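Local coordinates for mannosylglycerate hydrolase MGH1-like glycoside hydrolase domain-containing protein (Thermus thermophilus HB8, PDB 4WVA) that hydrolyses mannosylglycerate, a solute made under osmotic stress, to mannose and glycerate, and cleaves glucosylglycerate with similar efficiency, at residues A[116-120]-A[121-125]; A[199-202]-A[203-207]; A[241-244]-A[245-249]; A[375-378]-A[379-383]. All blocks are in the same frame, centred on the assembly; numbering follows the deposited sequence.

Interaction 1. Residues A[116-120]-A[121-125]; sequences EKDPD and RDRAR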
loop_
_atom_site.group_PDB
_atom_site.type_symbol
_atom_site.label_atom_id
_atom_site.label_comp_id
_atom_site.label_asym_id
_atom_site.label_seq_id
_atom_site.Cartn_x
_atom_site.Cartn_y
_atom_site.Cartn_z
ATOM N N GLU A 116 -8.871 -13.459 19.919
ATOM C CA GLU A 116 -9.657 -14.074 18.845
ATOM C C GLU A 116 -9.803 -15.580 19.032
ATOM O O GLU A 116 -10.807 -16.167 18.591
ATOM C CB GLU A 116 -9.031 -13.780 17.477
ATOM C CG GLU A 116 -9.153 -12.317 17.058
ATOM C CD GLU A 116 -8.586 -12.039 15.682
ATOM O OE1 GLU A 116 -7.965 -12.952 15.109
ATOM O OE2 GLU A 116 -8.734 -10.920 15.180
ATOM N N LYS A 117 -8.822 -16.207 19.672
ATOM C CA LYS A 117 -8.769 -17.681 19.720
ATOM C C LYS A 117 -9.105 -18.337 21.057
ATOM O O LYS A 117 -9.233 -19.579 21.120
ATOM C CB LYS A 117 -7.401 -18.200 19.264
ATOM C CG LYS A 117 -7.023 -17.842 17.842
ATOM C CD LYS A 117 -8.009 -18.369 16.832
ATOM C CE LYS A 117 -7.572 -18.021 15.418
ATOM N NZ LYS A 117 -8.341 -18.862 14.471
ATOM N N ASP A 118 -9.202 -17.563 22.127
ATOM C CA ASP A 118 -9.555 -18.131 23.420
ATOM C C ASP A 118 -10.920 -18.821 23.277
ATOM O O ASP A 118 -11.852 -18.210 22.786
ATOM C CB ASP A 118 -9.633 -17.020 24.462
ATOM C CG ASP A 118 -9.824 -17.531 25.881
ATOM O OD1 ASP A 118 -10.277 -18.695 26.090
ATOM O OD2 ASP A 118 -9.515 -16.733 26.795
ATOM N N PRO A 119 -11.025 -20.105 23.668
ATOM C CA PRO A 119 -12.361 -20.736 23.562
ATOM C C PRO A 119 -13.408 -20.162 24.523
ATOM O O PRO A 119 -14.615 -20.317 24.274
ATOM C CB PRO A 119 -12.080 -22.220 23.853
ATOM C CG PRO A 119 -10.784 -22.251 24.584
ATOM C CD PRO A 119 -9.988 -21.055 24.107
ATOM N N ASP A 120 -12.968 -19.491 25.576
ATOM C CA ASP A 120 -13.876 -18.863 26.542
ATOM C C ASP A 120 -14.077 -17.417 26.123
ATOM O O ASP A 120 -13.226 -16.570 26.343
ATOM C CB ASP A 120 -13.288 -18.984 27.948
ATOM C CG ASP A 120 -14.191 -18.425 29.030
ATOM O OD1 ASP A 120 -15.096 -17.611 28.741
ATOM O OD2 ASP A 120 -13.968 -18.810 30.200
ATOM N N ARG A 121 -15.203 -17.147 25.482
ATOM C CA ARG A 121 -15.424 -15.833 24.895
ATOM C C ARG A 121 -15.668 -14.762 25.947
ATOM O O ARG A 121 -15.293 -13.601 25.765
ATOM C CB ARG A 121 -16.579 -15.871 23.904
ATOM C CG ARG A 121 -16.412 -16.911 22.800
ATOM C CD ARG A 121 -15.031 -16.869 22.159
ATOM N NE ARG A 121 -14.738 -15.510 21.698
ATOM C CZ ARG A 121 -13.527 -14.968 21.551
ATOM N NH1 ARG A 121 -13.424 -13.717 21.112
ATOM N NH2 ARG A 121 -12.433 -15.644 21.816
ATOM N N ASP A 122 -16.310 -15.135 27.047
ATOM C CA ASP A 122 -16.530 -14.161 28.107
ATOM C C ASP A 122 -15.187 -13.738 28.704
ATOM O O ASP A 122 -14.973 -12.559 28.992
ATOM C CB ASP A 122 -17.460 -14.728 29.180
ATOM C CG ASP A 122 -18.856 -14.957 28.664
ATOM O OD1 ASP A 122 -19.440 -16.006 28.998
ATOM O OD2 ASP A 122 -19.366 -14.110 27.905
ATOM N N ARG A 123 -14.284 -14.691 28.892
ATOM C CA ARG A 123 -12.960 -14.371 29.425
ATOM C C ARG A 123 -12.197 -13.521 28.425
ATOM O O ARG A 123 -11.569 -12.532 28.794
ATOM C CB ARG A 123 -12.141 -15.623 29.718
ATOM C CG ARG A 123 -10.685 -15.304 30.054
ATOM C CD ARG A 123 -9.923 -16.520 30.506
ATOM N NE ARG A 123 -9.912 -17.551 29.482
ATOM C CZ ARG A 123 -9.902 -18.857 29.706
ATOM N NH1 ARG A 123 -9.919 -19.347 30.956
ATOM N NH2 ARG A 123 -9.910 -19.690 28.681
ATOM N N ALA A 124 -12.248 -13.909 27.158
ATOM C CA ALA A 124 -11.563 -13.134 26.116
ATOM C C ALA A 124 -11.986 -11.669 26.137
ATOM O O ALA A 124 -11.144 -10.764 26.064
ATOM C CB ALA A 124 -11.814 -13.737 24.748
ATOM N N ARG A 125 -13.292 -11.421 26.215
ATOM C CA ARG A 125 -13.793 -10.055 26.214
ATOM C C ARG A 125 -13.338 -9.322 27.470
ATOM O O ARG A 125 -12.927 -8.166 27.398
ATOM C CB ARG A 125 -15.321 -10.017 26.071
ATOM C CG ARG A 125 -15.792 -10.338 24.654
ATOM C CD ARG A 125 -17.288 -10.100 24.474
ATOM N NE ARG A 125 -18.072 -11.143 25.130
ATOM C CZ ARG A 125 -18.536 -12.249 24.546
ATOM N NH1 ARG A 125 -18.339 -12.499 23.249
ATOM N NH2 ARG A 125 -19.225 -13.116 25.277
HETATM O O HOH W 1 -17.489 -19.042 25.432
#
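Asp118 OD1 is gripped by two donors, Arg123 NH2 at 2.8 Å and the backbone N of Asp120 at 2.9 Å. The arginine nitrogen arrives on the syn lone pair, whereas the amide comes from above the carboxylate plane and closes an Asx turn. The other oxygen, OD2, takes Arg123 NE at 2.8 Å, also on its syn lone pair. Arg123 therefore binds side-on, one nitrogen to each oxygen, and the two planes lie only 21° apart, so both N-H groups can point at the oxygens; Trp52 gives OD2 a further hydrogen bond. A bend at chi3 (60°) turns the guanidinium back over the loop, where CB of Asp120 rests against one of its faces, 3.5 Å from NH2.

Asp120 is the N-cap of the next helix. Its OD1 accepts from Arg123 N at 3.0 Å, met well above the carboxylate plane, and its carbonyl O receives Ala124 N at 2.9 Å. The Arg121 chain, bent at chi2 and chi3, brings NH2 to Asp118 O, 2.8 Å away; that oxygen lies in the guanidinium plane and accepts on a lone pair, tying down the peptide between the helices. NH2 also reaches Tyr115 O. Its NE forms a salt bridge with Glu293 of the second subunit.

Residues 118-120 link helix 107-117 to helix 121-146, with Trp48 of helix 48-62 packed against Asp118, Pro119 and Arg123.

Interaction 2. Residues A[199-202]-A[203-207]; sequences PRKE and DYDRY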
loop_
_atom_site.group_PDB
_atom_site.type_symbol
_atom_site.label_atom_id
_atom_site.label_comp_id
_atom_site.label_asym_id
_atom_site.label_seq_id
_atom_site.Cartn_x
_atom_site.Cartn_y
_atom_site.Cartn_z
ATOM N N PRO A 199 27.805 -10.430 25.076
ATOM C CA PRO A 199 28.440 -9.159 24.719
ATOM C C PRO A 199 29.768 -9.006 25.445
ATOM O O PRO A 199 29.928 -9.529 26.548
ATOM C CB PRO A 199 27.448 -8.103 25.224
ATOM C CG PRO A 199 26.135 -8.810 25.289
ATOM C CD PRO A 199 26.485 -10.216 25.703
ATOM N N ARG A 200 30.696 -8.310 24.804
ATOM C CA ARG A 200 32.022 -8.080 25.382
ATOM C C ARG A 200 32.026 -6.990 26.436
ATOM O O ARG A 200 31.051 -6.271 26.627
ATOM C CB ARG A 200 32.990 -7.717 24.277
ATOM C CG ARG A 200 33.195 -8.827 23.281
ATOM C CD ARG A 200 34.180 -8.401 22.222
ATOM N NE ARG A 200 34.157 -9.277 21.050
ATOM C CZ ARG A 200 35.138 -10.090 20.668
ATOM N NH1 ARG A 200 36.274 -10.164 21.355
ATOM N NH2 ARG A 200 34.994 -10.825 19.569
ATOM N N LYS A 201 33.153 -6.852 27.128
ATOM C CA LYS A 201 33.297 -5.782 28.100
ATOM C C LYS A 201 32.992 -4.394 27.515
ATOM O O LYS A 201 32.357 -3.564 28.162
ATOM C CB LYS A 201 34.725 -5.783 28.666
ATOM C CG LYS A 201 35.001 -4.595 29.570
ATOM C CD LYS A 201 36.390 -4.680 30.187
ATOM C CE LYS A 201 36.624 -3.550 31.179
ATOM N NZ LYS A 201 36.577 -2.210 30.532
ATOM N N GLU A 202 33.478 -4.146 26.310
ATOM C CA GLU A 202 33.355 -2.830 25.676
ATOM C C GLU A 202 31.892 -2.518 25.381
ATOM O O GLU A 202 31.453 -1.375 25.457
ATOM C CB GLU A 202 34.167 -2.797 24.380
ATOM C CG GLU A 202 35.685 -2.837 24.572
ATOM C CD GLU A 202 36.224 -4.186 25.040
ATOM O OE1 GLU A 202 35.599 -5.242 24.767
ATOM O OE2 GLU A 202 37.280 -4.184 25.712
ATOM N N ASP A 203 31.128 -3.562 25.079
ATOM C CA ASP A 203 29.670 -3.424 24.933
ATOM C C ASP A 203 29.008 -3.056 26.253
ATOM O O ASP A 203 28.309 -2.040 26.357
ATOM C CB ASP A 203 29.047 -4.724 24.420
ATOM C CG ASP A 203 29.590 -5.144 23.095
ATOM O OD1 ASP A 203 29.462 -4.384 22.132
ATOM O OD2 ASP A 203 30.150 -6.236 23.012
ATOM N N TYR A 204 29.228 -3.868 27.287
ATOM C CA TYR A 204 28.636 -3.566 28.580
ATOM C C TYR A 204 29.035 -2.206 29.140
ATOM O O TYR A 204 28.221 -1.537 29.748
ATOM C CB TYR A 204 28.906 -4.658 29.616
ATOM C CG TYR A 204 27.766 -5.645 29.739
ATOM C CD1 TYR A 204 26.839 -5.564 30.771
ATOM C CD2 TYR A 204 27.641 -6.673 28.830
ATOM C CE1 TYR A 204 25.801 -6.489 30.867
ATOM C CE2 TYR A 204 26.612 -7.590 28.910
ATOM C CZ TYR A 204 25.708 -7.509 29.927
ATOM O OH TYR A 204 24.693 -8.449 29.992
ATOM N N ASP A 205 30.284 -1.792 28.928
ATOM C CA ASP A 205 30.709 -0.472 29.391
ATOM C C ASP A 205 29.783 0.617 28.855
ATOM O O ASP A 205 29.349 1.511 29.583
ATOM C CB ASP A 205 32.140 -0.183 28.936
ATOM C CG ASP A 205 33.190 -0.917 29.762
ATOM O OD1 ASP A 205 32.853 -1.509 30.813
ATOM O OD2 ASP A 205 34.368 -0.901 29.341
ATOM N N ARG A 206 29.457 0.498 27.572
ATOM C CA ARG A 206 28.605 1.466 26.889
ATOM C C ARG A 206 27.119 1.276 27.232
ATOM O O ARG A 206 26.408 2.254 27.400
ATOM C CB ARG A 206 28.912 1.432 25.388
ATOM C CG ARG A 206 30.323 1.953 25.106
ATOM C CD ARG A 206 30.893 1.585 23.759
ATOM N NE ARG A 206 32.179 2.261 23.591
ATOM C CZ ARG A 206 33.326 1.847 24.133
ATOM N NH1 ARG A 206 33.379 0.722 24.840
ATOM N NH2 ARG A 206 34.443 2.567 23.958
ATOM N N TYR A 207 26.656 0.033 27.404
ATOM C CA TYR A 207 25.318 -0.205 27.945
ATOM C C TYR A 207 25.113 0.541 29.282
ATOM O O TYR A 207 24.077 1.168 29.514
ATOM C CB TYR A 207 25.004 -1.715 28.151
ATOM C CG TYR A 207 25.144 -2.657 26.955
ATOM C CD1 TYR A 207 25.167 -2.189 25.634
ATOM C CD2 TYR A 207 25.217 -4.049 27.151
ATOM C CE1 TYR A 207 25.301 -3.064 24.562
ATOM C CE2 TYR A 207 25.362 -4.926 26.085
ATOM C CZ TYR A 207 25.397 -4.435 24.789
ATOM O OH TYR A 207 25.542 -5.315 23.737
HETATM O O HOH W 2 34.566 -1.412 33.009
#
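With chi1 at -60°, Asp203 sets its carboxylate beside its own backbone N and points it back at the start of helix 201-216, where OD2 accepts from Arg200 N. This is one half of a capping box, the N3 side chain accepting from the N-cap amide: Arg200 N lies 2.8 Å from Asp203 OD2 and uses its anti lone pair. Tyr204 N to Arg200 O at 3.1 Å is an ordinary main-chain bond of the first turn.

From the first residue of the helix, the long chain of Lys201 bends at chi4 (-63°) to carry NZ to Asp205 OD2, 2.8 Å away on the syn lone pair. Asp205 OD1 takes a second hold from Tyr185, so the carboxylate links the helix to a neighbouring loop.

On the other flank Pro199 CB touches the edge of the Tyr204 ring, 3.8 Å from CE2, and lies near Tyr207. The tyrosine hydroxyl of Tyr204 bonds to Arg198, a probable substrate-binding residue, and Pro199 packs on Tyr349, another. The cap thus stands at the rim of the probable substrate pocket. Arg206 NH1 donates to Glu202 O at 2.9 Å, with that oxygen in the guanidinium plane.

Interaction 3. Residues A[241-244]-A[245-249]; sequences LQRA and NRDLY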
loop_
_atom_site.group_PDB
_atom_site.type_symbol
_atom_site.label_atom_id
_atom_site.label_comp_id
_atom_site.label_asym_id
_atom_site.label_seq_id
_atom_site.Cartn_x
_atom_site.Cartn_y
_atom_site.Cartn_z
ATOM N N LEU A 241 6.461 -2.867 15.827
ATOM C CA LEU A 241 5.477 -1.834 16.166
ATOM C C LEU A 241 4.412 -1.655 15.085
ATOM O O LEU A 241 3.230 -1.523 15.389
ATOM C CB LEU A 241 6.174 -0.517 16.473
ATOM C CG LEU A 241 5.300 0.723 16.732
ATOM C CD1 LEU A 241 4.277 0.492 17.834
ATOM C CD2 LEU A 241 6.176 1.914 17.077
ATOM N N GLN A 242 4.818 -1.653 13.818
ATOM C CA GLN A 242 3.837 -1.536 12.733
ATOM C C GLN A 242 2.866 -2.716 12.787
ATOM O O GLN A 242 1.664 -2.540 12.663
ATOM C CB GLN A 242 4.537 -1.465 11.380
ATOM C CG GLN A 242 3.610 -1.510 10.159
ATOM C CD GLN A 242 2.788 -0.239 9.931
ATOM O OE1 GLN A 242 2.982 0.788 10.586
ATOM N NE2 GLN A 242 1.856 -0.322 8.987
ATOM N N ARG A 243 3.394 -3.935 12.933
ATOM C CA ARG A 243 2.522 -5.102 13.051
ATOM C C ARG A 243 1.588 -4.962 14.251
ATOM O O ARG A 243 0.382 -5.222 14.140
ATOM C CB ARG A 243 3.327 -6.393 13.137
ATOM C CG ARG A 243 2.494 -7.644 13.363
ATOM C CD ARG A 243 1.408 -7.895 12.331
ATOM N NE ARG A 243 0.680 -9.120 12.643
ATOM C CZ ARG A 243 1.036 -10.350 12.240
ATOM N NH1 ARG A 243 2.089 -10.541 11.476
ATOM N NH2 ARG A 243 0.315 -11.397 12.602
ATOM N N ALA A 244 2.135 -4.525 15.382
ATOM C CA ALA A 244 1.360 -4.397 16.592
ATOM C C ALA A 244 0.266 -3.335 16.441
ATOM O O ALA A 244 -0.835 -3.530 16.936
ATOM C CB ALA A 244 2.266 -4.098 17.767
ATOM N N ASN A 245 0.573 -2.222 15.773
ATOM C CA ASN A 245 -0.443 -1.196 15.458
ATOM C C ASN A 245 -1.596 -1.750 14.617
ATOM O O ASN A 245 -2.771 -1.490 14.913
ATOM C CB ASN A 245 0.152 0.002 14.721
ATOM C CG ASN A 245 0.937 0.934 15.625
ATOM O OD1 ASN A 245 0.603 1.109 16.792
ATOM N ND2 ASN A 245 1.964 1.554 15.084
ATOM N N ARG A 246 -1.276 -2.520 13.585
ATOM C CA ARG A 246 -2.309 -3.155 12.777
ATOM C C ARG A 246 -3.202 -4.057 13.622
ATOM O O ARG A 246 -4.439 -4.083 13.465
ATOM C CB ARG A 246 -1.675 -3.992 11.653
ATOM C CG ARG A 246 -0.897 -3.165 10.658
ATOM C CD ARG A 246 -1.701 -2.775 9.466
ATOM N NE ARG A 246 -0.886 -2.047 8.483
ATOM C CZ ARG A 246 -1.392 -1.526 7.377
ATOM N NH1 ARG A 246 -2.692 -1.679 7.109
ATOM N NH2 ARG A 246 -0.605 -0.846 6.539
ATOM N N ASP A 247 -2.586 -4.821 14.517
ATOM C CA ASP A 247 -3.345 -5.718 15.369
ATOM C C ASP A 247 -4.142 -4.981 16.463
ATOM O O ASP A 247 -5.262 -5.400 16.797
ATOM C CB ASP A 247 -2.433 -6.799 15.943
ATOM C CG ASP A 247 -1.922 -7.741 14.873
ATOM O OD1 ASP A 247 -2.672 -7.960 13.898
ATOM O OD2 ASP A 247 -0.780 -8.208 14.970
ATOM N N LEU A 248 -3.588 -3.890 16.987
ATOM C CA LEU A 248 -4.290 -3.041 17.934
ATOM C C LEU A 248 -5.524 -2.381 17.314
ATOM O O LEU A 248 -6.565 -2.262 17.968
ATOM C CB LEU A 248 -3.359 -1.983 18.521
ATOM C CG LEU A 248 -3.900 -1.209 19.721
ATOM C CD1 LEU A 248 -4.140 -2.130 20.913
ATOM C CD2 LEU A 248 -2.929 -0.102 20.075
ATOM N N TYR A 249 -5.389 -1.954 16.056
ATOM C CA TYR A 249 -6.511 -1.430 15.282
ATOM C C TYR A 249 -7.651 -2.458 15.236
ATOM O O TYR A 249 -8.814 -2.147 15.493
ATOM C CB TYR A 249 -6.060 -1.066 13.862
ATOM C CG TYR A 249 -7.246 -0.819 12.946
ATOM C CD1 TYR A 249 -7.821 0.446 12.854
ATOM C CD2 TYR A 249 -7.810 -1.849 12.214
ATOM C CE1 TYR A 249 -8.932 0.676 12.058
ATOM C CE2 TYR A 249 -8.927 -1.630 11.413
ATOM C CZ TYR A 249 -9.477 -0.369 11.342
ATOM O OH TYR A 249 -10.591 -0.171 10.540
HETATM O O HOH W 3 -2.415 -10.714 13.541
#
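The Arg243 guanidinium meets Asp247 at its edge: OD2 lies 2.9 Å from NE, tilted 20° from the guanidinium plane. The flat groups stand nearly crosswise, 75° apart, and NE alone bonds to OD2. The bond approaches OD2 on its syn side. A water also bridges the pair, taking a bond from Arg243 NH2 at 3.0 Å and giving one to Asp247 OD1 at 2.8 Å.

Arg243 reaches this position because CG is anti to the backbone N (chi1 176°) and the chain then bends at chi2, which carries NE to the residue four places on. Thr109 OG1 also bonds to Asp247 OD2, Arg112 NH1 makes a salt bridge with OD1, and Arg243 NH1 donates to Phe307 O. Replacing Arg243 with a methionine would probably leave Asp247 OD2 without its charged mate on this helix and free the water from its donor.

Leu241 CD1 lies 3.7 Å from Asn245 ND2, an amide nitrogen that bonds to Tyr143 of helix 121-146. The backbone ladder runs beneath, with Asn245 N to Leu241 O at 2.8 Å and Leu248 N to Ala244 O at 2.8 Å.

This is an intrahelical i to i+4 salt bridge, and the packing of helix 235-254 against helices 107-117, 121-146 and 260-275 is consistent with the (alpha/alpha)6-barrel of this glycoside hydrolase.

Interaction 4. Residues A[375-378]-A[379-383]; sequences AARL and KADAL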
loop_
_atom_site.group_PDB
_atom_site.type_symbol
_atom_site.label_atom_id
_atom_site.label_comp_id
_atom_site.label_asym_id
_atom_site.label_seq_id
_atom_site.Cartn_x
_atom_site.Cartn_y
_atom_site.Cartn_z
ATOM N N ALA A 375 9.211 -20.426 4.444
ATOM C CA ALA A 375 8.598 -20.505 5.785
ATOM C C ALA A 375 8.776 -21.904 6.388
ATOM O O ALA A 375 9.115 -22.063 7.570
ATOM C CB ALA A 375 7.129 -20.124 5.728
ATOM N N ALA A 376 8.580 -22.930 5.559
ATOM C CA ALA A 376 8.711 -24.315 6.027
ATOM C C ALA A 376 10.146 -24.652 6.428
ATOM O O ALA A 376 10.381 -25.390 7.382
ATOM C CB ALA A 376 8.222 -25.266 4.945
ATOM N N ARG A 377 11.103 -24.118 5.685
ATOM C CA ARG A 377 12.516 -24.300 6.004
ATOM C C ARG A 377 12.888 -23.663 7.345
ATOM O O ARG A 377 13.623 -24.248 8.129
ATOM C CB ARG A 377 13.357 -23.736 4.848
ATOM C CG ARG A 377 14.839 -23.647 5.088
ATOM C CD ARG A 377 15.508 -24.974 5.322
ATOM N NE ARG A 377 16.889 -24.805 5.772
ATOM C CZ ARG A 377 17.880 -24.323 5.029
ATOM N NH1 ARG A 377 17.680 -23.935 3.757
ATOM N NH2 ARG A 377 19.086 -24.223 5.565
ATOM N N LEU A 378 12.398 -22.446 7.596
ATOM C CA LEU A 378 12.650 -21.751 8.852
ATOM C C LEU A 378 12.050 -22.497 10.040
ATOM O O LEU A 378 12.665 -22.613 11.106
ATOM C CB LEU A 378 12.076 -20.315 8.798
ATOM C CG LEU A 378 12.839 -19.395 7.854
ATOM C CD1 LEU A 378 12.013 -18.207 7.424
ATOM C CD2 LEU A 378 14.122 -18.957 8.522
ATOM N N LYS A 379 10.834 -23.001 9.866
ATOM C CA LYS A 379 10.239 -23.885 10.875
ATOM C C LYS A 379 11.037 -25.169 11.084
ATOM O O LYS A 379 11.364 -25.541 12.211
ATOM C CB LYS A 379 8.818 -24.242 10.485
ATOM C CG LYS A 379 8.103 -25.091 11.522
ATOM C CD LYS A 379 6.691 -25.419 11.095
ATOM C CE LYS A 379 6.059 -26.369 12.109
ATOM N NZ LYS A 379 4.685 -26.761 11.708
ATOM N N ALA A 380 11.321 -25.868 9.999
ATOM C CA ALA A 380 12.050 -27.130 10.109
ATOM C C ALA A 380 13.405 -26.941 10.803
ATOM O O ALA A 380 13.779 -27.725 11.670
ATOM C CB ALA A 380 12.236 -27.735 8.730
ATOM N N ASP A 381 14.147 -25.905 10.426
ATOM C CA ASP A 381 15.428 -25.648 11.076
ATOM C C ASP A 381 15.258 -25.345 12.569
ATOM O O ASP A 381 15.988 -25.878 13.407
ATOM C CB ASP A 381 16.184 -24.526 10.369
ATOM C CG ASP A 381 16.819 -24.986 9.066
ATOM O OD1 ASP A 381 16.719 -26.200 8.732
ATOM O OD2 ASP A 381 17.399 -24.135 8.355
ATOM N N ALA A 382 14.308 -24.481 12.910
ATOM C CA ALA A 382 14.043 -24.183 14.325
ATOM C C ALA A 382 13.727 -25.445 15.131
ATOM O O ALA A 382 14.291 -25.662 16.208
ATOM C CB ALA A 382 12.912 -23.184 14.457
ATOM N N LEU A 383 12.848 -26.284 14.597
ATOM C CA LEU A 383 12.438 -27.500 15.306
ATOM C C LEU A 383 13.573 -28.532 15.401
ATOM O O LEU A 383 13.760 -29.147 16.450
ATOM C CB LEU A 383 11.176 -28.100 14.693
ATOM C CG LEU A 383 9.935 -27.204 14.750
ATOM C CD1 LEU A 383 8.740 -27.965 14.239
ATOM C CD2 LEU A 383 9.636 -26.675 16.147
#
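Lys379 opens the second turn by donating its backbone N to Ala375 O at 3.0 Å; its extended side chain leads away from the helix, and NZ makes a weak hydrogen bond to Trp418 O. Ala380 follows with N to Ala376 O at 2.8 Å, and its CB sits 3.3 Å from that same carbonyl oxygen.

Asp381 carries the side-chain contact. Its backbone N bonds to Arg377 O at 2.9 Å, while OD2 receives Arg377 NE at 2.7 Å and, weakly, NH2 at 3.3 Å. Both nitrogens converge on one oxygen, and the guanidinium and carboxylate planes stand 78° apart, so this is not a coplanar two-oxygen bridge. NE arrives on the syn side but 34° out of the carboxylate plane. Arg377 gets there by placing CG anti to its amide nitrogen (chi1 171°) and bending at chi2.

Ala382 N then reaches Leu378 O at 3.1 Å, on the side where Leu378 packs against Ala363 and Phe366 of helix 356-368. Were Arg377 a leucine, Asp381 OD2 would probably lose its charged partner on this helix, keeping the Leu333 amide, and Arg331 O would be left without this donor.

Asp381 also binds Arg331 through OD1 and Leu333 N through OD2. The chemistry implies a buried carboxylate whose charge is probably balanced by two arginines, fastening the helix to the 331-333 loop.

All four contacts are local, each formed within one continuous run of residues, yet they differ with their place in the fold. Interaction 3 is the buried one; the others are only partly buried. Interactions 3 and 4 share a mid-helix arginine-aspartate pair four residues apart, with crossed planes, whereas interaction 1 has a nearly coplanar, two-nitrogen bridge across a turn and interaction 2 a lysine-aspartate pair at a helix start. Interactions 1 and 2 both involve N-caps but lie on opposite sides of the chain's centre. Interactions 1 and 3 both touch the second subunit, and Arg112 of helix 107-117 serves each, pairing with Glu116 and Asp247. Interaction 2 alone borders the probable substrate site.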